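PDB 6R5V: periplasmic beta-glucosidase from Pseudomonas aeruginosa, which hydrolyses glycosides as a periplasmic family 3 enzyme, probably releasing beta-D-glucose from the non-reducing ends of beta-D-glucosides. Local coordinates for the interface of chains A and B. Numbering follows the deposited sequence. Chains: chain A/B, Periplasmic beta-glucosidase.

The interface of chains A and B. Residues chain A 585, 594-597; chain B 190, 445, 485-487.
A:Tyr595 and B:Tyr190 touch where the phenol oxygen of one meets the ring of the other, B:Tyr190 OH lying 3.6 Å from A:Tyr595 CD1, an example of a loop-to-loop contact anchored by an aromatic side chain from each subunit, here in the two-fold symmetric interface between copies of a family 3 glycoside hydrolase. The structure alone does not show whether this dimer is the biological one.

A:Tyr595 carries the most buried surface of the patch, 84 Å². Its CG lies anti to the carbonyl carbon (chi1 -66°), and the ring runs out among B:Tyr445, B:His485 and B:Ala487. The CG of its neighbour A:Lys594 sits over one face, while B:Ala487 CB, a methyl, lies 3.9 Å from A:Tyr595 CD1. The phenol oxygen reaches the edge of the imidazole, in its plane, with A:Tyr595 OH 3.5 Å from B:His485 NE2, which is polar proximity more than a firm bond. The hydroxyl of the poorly ordered B:Tyr445 lies in the plane of the A:Tyr595 ring at its CD2/CE2 edge, across from the CD1 side that faces B:Ala487, a contact to be read with caution.

B:Tyr190 is held differently. A:Arg585, extended from CG to NE, lays its CD methylene over the centre of the phenol ring at 3.6 Å, a CH-pi contact, and the guanidinium plane is tilted 47° from the ring. At the ring's edge, in plane, come the carbonyl carbon of A:Thr596 and the backbone N of A:Ser597. Farther along, A:Arg585 NH1 can hydrogen-bond to B:Tyr190 OH at 3.1 Å. It also forms a salt bridge, A:Arg585 NH1 to B:Glu486 OE2 at 3.3 Å, whose hydrogen bond is weak and bent. The phenol OH of B:Tyr190 meets OE2 of B:Glu486 at 2.6 Å from the anti side, 24° out of the carboxylate plane, a short bond that should fix the ring's tip for the arginine.

Beside these groups, two waters link B:Ala487 O to the carbonyl oxygens of A:Lys594 and A:Thr596, water 2 lying 2.8 Å from A:Lys594 O.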
ATOM      1  N   ARG A 585      11.491   2.767 -15.227  1.00 13.82           N
ATOM      2  CA  ARG A 585      10.857   3.918 -15.916  1.00 15.60           C
ATOM      3  C   ARG A 585      10.556   5.003 -14.892  1.00 14.91           C
ATOM      4  O   ARG A 585       9.394   5.330 -14.613  1.00 13.12           O
ATOM      5  CB  ARG A 585       9.596   3.442 -16.647  1.00 15.99           C
ATOM      6  CG  ARG A 585       9.909   2.582 -17.863  1.00 16.97           C
ATOM      7  CD  ARG A 585       8.663   2.112 -18.524  1.00 18.60           C
ATOM      8  NE  ARG A 585       8.968   1.097 -19.514  1.00 19.92           N
ATOM      9  CZ  ARG A 585       8.132   0.751 -20.479  1.00 23.83           C
ATOM     10  NH1 ARG A 585       6.987   1.400 -20.600  1.00 23.39           N
ATOM     11  NH2 ARG A 585       8.442  -0.227 -21.315  1.00 24.26           N
ATOM     12  N   LYS A 594       5.202  10.409 -20.342  1.00 20.57           N
ATOM     13  CA  LYS A 594       3.929   9.728 -20.049  1.00 22.19           C
ATOM     14  C   LYS A 594       4.231   8.319 -19.519  1.00 18.85           C
ATOM     15  O   LYS A 594       3.625   7.959 -18.519  1.00 19.43           O
ATOM     16  CB  LYS A 594       3.058   9.688 -21.298  1.00 25.08           C
ATOM     17  CG  LYS A 594       1.850   8.784 -21.133  1.00 32.40           C
ATOM     18  CD  LYS A 594       0.790   9.055 -22.178  1.00 38.38           C
ATOM     19  CE  LYS A 594      -0.077   7.846 -22.439  1.00 43.76           C
ATOM     20  NZ  LYS A 594      -1.496   8.235 -22.615  1.00 49.05           N
ATOM     21  N   TYR A 595       5.148   7.569 -20.151  1.00 18.65           N
ATOM     22  CA  TYR A 595       5.382   6.123 -19.851  1.00 19.71           C
ATOM     23  C   TYR A 595       6.442   6.008 -18.771  1.00 17.95           C
ATOM     24  O   TYR A 595       7.520   5.412 -18.994  1.00 17.87           O
ATOM     25  CB  TYR A 595       5.657   5.312 -21.110  1.00 24.72           C
ATOM     26  CG  TYR A 595       4.419   5.295 -21.957  1.00 28.25           C
ATOM     27  CD1 TYR A 595       3.289   4.594 -21.551  1.00 34.13           C
ATOM     28  CD2 TYR A 595       4.315   6.104 -23.076  1.00 30.11           C
ATOM     29  CE1 TYR A 595       2.105   4.651 -22.266  1.00 35.30           C
ATOM     30  CE2 TYR A 595       3.147   6.155 -23.812  1.00 35.09           C
ATOM     31  CZ  TYR A 595       2.044   5.423 -23.412  1.00 38.89           C
ATOM     32  OH  TYR A 595       0.891   5.489 -24.132  1.00 46.84           O
ATOM     33  N   THR A 596       6.085   6.554 -17.602  1.00 15.11           N
ATOM     34  CA  THR A 596       6.930   6.522 -16.392  1.00 13.57           C
ATOM     35  C   THR A 596       6.055   6.174 -15.205  1.00 12.66           C
ATOM     36  O   THR A 596       4.807   6.073 -15.353  1.00 12.60           O
ATOM     37  CB  THR A 596       7.672   7.857 -16.212  1.00 13.29           C
ATOM     38  OG1 THR A 596       6.720   8.905 -16.031  1.00 13.33           O
ATOM     39  CG2 THR A 596       8.580   8.159 -17.386  1.00 14.71           C
ATOM     40  N   SER A 597       6.697   5.952 -14.069  1.00 11.92           N
ATOM     41  CA  SER A 597       6.034   5.487 -12.827  1.00 12.07           C
ATOM     42  C   SER A 597       5.442   6.693 -12.103  1.00 12.22           C
ATOM     43  O   SER A 597       6.179   7.399 -11.386  1.00 14.43           O
ATOM     44  CB  SER A 597       6.998   4.715 -11.971  1.00 12.29           C
ATOM     45  OG  SER A 597       6.309   4.069 -10.917  1.00 11.20           O
TER
ATOM     46  N   TYR B 190       4.690   0.280 -13.132  1.00  9.72           N
ATOM     47  CA  TYR B 190       6.102  -0.159 -13.221  1.00 10.81           C
ATOM     48  C   TYR B 190       6.773  -0.099 -11.842  1.00 11.44           C
ATOM     49  O   TYR B 190       7.977  -0.489 -11.769  1.00 10.05           O
ATOM     50  CB  TYR B 190       6.920   0.727 -14.152  1.00 12.31           C
ATOM     51  CG  TYR B 190       6.232   1.138 -15.431  1.00 12.18           C
ATOM     52  CD1 TYR B 190       5.794   0.196 -16.336  1.00 13.09           C
ATOM     53  CD2 TYR B 190       6.047   2.476 -15.740  1.00 13.31           C
ATOM     54  CE1 TYR B 190       5.187   0.571 -17.535  1.00 13.35           C
ATOM     55  CE2 TYR B 190       5.419   2.874 -16.902  1.00 13.22           C
ATOM     56  CZ  TYR B 190       5.010   1.918 -17.818  1.00 13.66           C
ATOM     57  OH  TYR B 190       4.461   2.284 -19.013  1.00 15.16           O
ATOM     58  N   TYR B 445      -0.787  12.202 -27.322  1.00 28.65           N
ATOM     59  CA  TYR B 445      -0.278  11.397 -28.462  1.00 34.85           C
ATOM     60  C   TYR B 445      -1.265  11.513 -29.617  1.00 38.28           C
ATOM     61  O   TYR B 445      -0.869  11.730 -30.761  1.00 39.59           O
ATOM     62  CB  TYR B 445      -0.102   9.936 -28.054  1.00 40.98           C
ATOM     63  CG  TYR B 445       1.208   9.650 -27.366  1.00 44.81           C
ATOM     64  CD1 TYR B 445       1.500  10.185 -26.118  1.00 43.34           C
ATOM     65  CD2 TYR B 445       2.156   8.827 -27.962  1.00 47.82           C
ATOM     66  CE1 TYR B 445       2.711   9.937 -25.492  1.00 43.80           C
ATOM     67  CE2 TYR B 445       3.367   8.557 -27.343  1.00 47.22           C
ATOM     68  CZ  TYR B 445       3.643   9.116 -26.105  1.00 46.51           C
ATOM     69  OH  TYR B 445       4.832   8.855 -25.491  1.00 49.88           O
ATOM     70  N   HIS B 485      -5.286   3.001 -18.593  1.00 18.95           N
ATOM     71  CA  HIS B 485      -4.378   2.313 -19.541  0.50 20.14           C
ATOM     72  C   HIS B 485      -2.965   2.254 -18.947  1.00 18.03           C
ATOM     73  O   HIS B 485      -2.765   2.672 -17.773  1.00 19.04           O
ATOM     74  CB  HIS B 485      -4.554   2.972 -20.916  0.50 22.63           C
ATOM     75  CG  HIS B 485      -3.402   2.906 -21.858  0.50 24.75           C
ATOM     76  ND1 HIS B 485      -2.971   1.724 -22.449  0.50 26.33           N
ATOM     77  CD2 HIS B 485      -2.592   3.883 -22.314  0.50 26.80           C
ATOM     78  CE1 HIS B 485      -1.949   1.984 -23.228  0.50 27.23           C
ATOM     79  NE2 HIS B 485      -1.697   3.312 -23.167  0.50 28.32           N
ATOM     80  N   GLU B 486      -2.020   1.708 -19.694  1.00 17.37           N
ATOM     81  CA  GLU B 486      -0.621   1.664 -19.226  1.00 16.65           C
ATOM     82  C   GLU B 486      -0.213   3.056 -18.766  1.00 14.67           C
ATOM     83  O   GLU B 486      -0.461   4.075 -19.517  1.00 14.15           O
ATOM     84  CB  GLU B 486       0.284   1.191 -20.363  1.00 17.45           C
ATOM     85  CG  GLU B 486       1.668   0.927 -19.881  1.00 17.33           C
ATOM     86  CD  GLU B 486       2.582   0.492 -21.015  1.00 18.24           C
ATOM     87  OE1 GLU B 486       2.041   0.111 -22.090  1.00 16.76           O
ATOM     88  OE2 GLU B 486       3.790   0.505 -20.796  1.00 17.90           O
ATOM     89  N   ALA B 487       0.421   3.114 -17.599  1.00 14.01           N
ATOM     90  CA  ALA B 487       1.014   4.314 -16.990  1.00 15.00           C
ATOM     91  C   ALA B 487      -0.029   5.343 -16.540  1.00 15.88           C
ATOM     92  O   ALA B 487       0.403   6.278 -15.885  1.00 22.04           O
ATOM     93  CB  ALA B 487       2.027   4.942 -17.915  1.00 16.31           C
TER
HETATM   94  O   HOH W   1       2.484   5.014 -13.930  1.00 19.14           O
HETATM   95  O   HOH W   2       1.446   8.788 -17.055  1.00 20.48           O